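Local coordinates for conserved hypothetical protein (Streptococcus pneumoniae, PDB 2GK4) that is of unproven function but probably takes part in coenzyme A biosynthesis, as related pantothenate-metabolism proteins do, at residues 69-74 and 92-97. Residues are numbered along the deposited sequence; the frame is centred on the assembly and turned at random. Where two conformers were deposited one is given.
Sequences TNTKDL and MAVSDY
Asp73 OD2 is gripped by two backbone amides. Thr69 N lies 2.9 Å from this OD2 and meets its anti lone pair, whereas Asn70 N, at 3.2 Å from the same oxygen, arrives 55° out of the carboxylate plane. The reciprocal bond, Asp73 N to Asn70 OD1, measures 2.9 Å and is nearly straight (165° at the hydrogen), which completes a capping box with Asn70 as N-cap.

From this capped first turn Thr71 and Leu74 point toward residues 92-97; no hydrogen bond joins the two segments, and the contact is mostly between apolar side-chain atoms. Leu74 CG stands anti to the backbone N (chi1 176°); from it CD2 lies 3.5 Å from Val94 CG2, the two side chains crossing at about a right angle. The same CD2 lies 4.1 Å from SE of selenomethionine Met92, whose side chain runs past the leucine in the opposite direction.

In strand order 3-2-1-4, helix 71-81 makes the right-handed Rossmann-type beta-alpha-beta crossover from strand 63-67 to strand 87-90, so its start meets the loop leaving the latter strand at the carboxyl ends of both.

Thr71 was modelled in two conformers, so its contacts are less certain: in one, CG2 sits 3.7 Å from Val94 CG1 and 3.8 Å from Ser95 CB. Ser95 OG is hydrogen-bonded to Thr13 OG1, and Ser95 O to Thr141 OG1. Beyond Ser95 the chain enters strand 97-104, where Tyr97 OH bonds to Asp131 O of the second subunit.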
# COMPACT_ATOMS: atom_id res chain seq x y z
N THR A 69 -11.23 1.48 2.74
CA THR A 69 -10.06 1.56 1.87
C THR A 69 -9.55 2.99 1.81
O THR A 69 -8.42 3.26 2.24
CB THR A 69 -10.35 1.00 0.46
OG1 THR A 69 -10.72 -0.38 0.58
CG2 THR A 69 -9.09 1.10 -0.42
N ASN A 70 -10.37 3.92 1.32
CA ASN A 70 -9.90 5.29 1.00
C ASN A 70 -10.64 6.38 1.78
O ASN A 70 -11.52 6.07 2.62
CB ASN A 70 -9.94 5.56 -0.51
CG ASN A 70 -11.35 5.52 -1.10
OD1 ASN A 70 -12.35 5.56 -0.38
ND2 ASN A 70 -11.43 5.45 -2.42
N THR A 71 -10.29 7.64 1.53
CA THR A 71 -10.92 8.73 2.30
C THR A 71 -12.40 8.86 2.02
O THR A 71 -13.19 9.11 2.94
CB THR A 71 -10.23 10.09 2.12
OG1 THR A 71 -10.23 10.46 0.73
CG2 THR A 71 -8.81 10.06 2.68
N LYS A 72 -12.79 8.64 0.75
CA LYS A 72 -14.23 8.64 0.44
C LYS A 72 -14.99 7.65 1.34
O LYS A 72 -16.04 7.99 1.86
CB LYS A 72 -14.48 8.31 -1.05
CG LYS A 72 -15.96 8.38 -1.48
CD LYS A 72 -16.10 8.17 -3.01
CE LYS A 72 -16.13 9.50 -3.81
NZ LYS A 72 -14.90 10.35 -3.70
N ASP A 73 -14.45 6.43 1.48
CA ASP A 73 -15.03 5.39 2.36
C ASP A 73 -15.13 5.92 3.79
O ASP A 73 -16.15 5.70 4.47
CB ASP A 73 -14.19 4.09 2.39
CG ASP A 73 -14.12 3.37 1.05
OD1 ASP A 73 -14.93 3.63 0.13
OD2 ASP A 73 -13.20 2.50 0.93
N LEU A 74 -14.08 6.61 4.25
CA LEU A 74 -14.08 7.12 5.63
C LEU A 74 -15.17 8.18 5.82
O LEU A 74 -15.91 8.18 6.81
CB LEU A 74 -12.70 7.69 6.03
CG LEU A 74 -12.71 8.32 7.44
CD1 LEU A 74 -12.98 7.25 8.51
CD2 LEU A 74 -11.42 8.99 7.68
N MSE A 92 -6.95 7.09 12.99
CA MSE A 92 -6.54 6.71 11.64
C MSE A 92 -5.71 7.84 11.00
O MSE A 92 -6.01 9.02 11.21
CB MSE A 92 -7.78 6.42 10.77
CG MSE A 92 -7.43 5.92 9.36
SE MSE A 92 -9.06 5.71 8.31
CE MSE A 92 -9.84 4.18 9.31
N ALA A 93 -4.69 7.49 10.23
CA ALA A 93 -3.94 8.45 9.42
C ALA A 93 -4.75 8.64 8.12
O ALA A 93 -4.87 7.70 7.30
CB ALA A 93 -2.55 7.91 9.10
N VAL A 94 -5.25 9.85 7.91
CA VAL A 94 -6.16 10.10 6.78
C VAL A 94 -5.40 10.84 5.70
O VAL A 94 -4.78 11.87 5.98
CB VAL A 94 -7.39 10.92 7.26
CG1 VAL A 94 -8.34 11.28 6.09
CG2 VAL A 94 -8.13 10.13 8.31
N SER A 95 -5.44 10.31 4.48
CA SER A 95 -4.77 10.94 3.34
C SER A 95 -5.17 12.40 3.20
O SER A 95 -6.36 12.74 3.29
CB SER A 95 -5.10 10.18 2.04
OG SER A 95 -4.62 8.86 2.16
N ASP A 96 -4.17 13.27 3.02
CA ASP A 96 -4.47 14.66 2.71
C ASP A 96 -4.70 14.91 1.23
O ASP A 96 -5.24 15.95 0.87
CB ASP A 96 -3.35 15.57 3.18
CG ASP A 96 -3.43 15.87 4.65
OD1 ASP A 96 -4.56 15.93 5.21
OD2 ASP A 96 -2.36 16.06 5.24
N TYR A 97 -4.22 13.97 0.40
CA TYR A 97 -4.32 14.09 -1.06
C TYR A 97 -4.74 12.79 -1.71
O TYR A 97 -4.38 11.69 -1.25
CB TYR A 97 -2.95 14.52 -1.64
CG TYR A 97 -2.57 15.91 -1.16
CD1 TYR A 97 -1.81 16.09 -0.01
CD2 TYR A 97 -3.01 17.04 -1.84
CE1 TYR A 97 -1.49 17.38 0.47
CE2 TYR A 97 -2.71 18.33 -1.38
CZ TYR A 97 -1.95 18.49 -0.22
OH TYR A 97 -1.63 19.78 0.22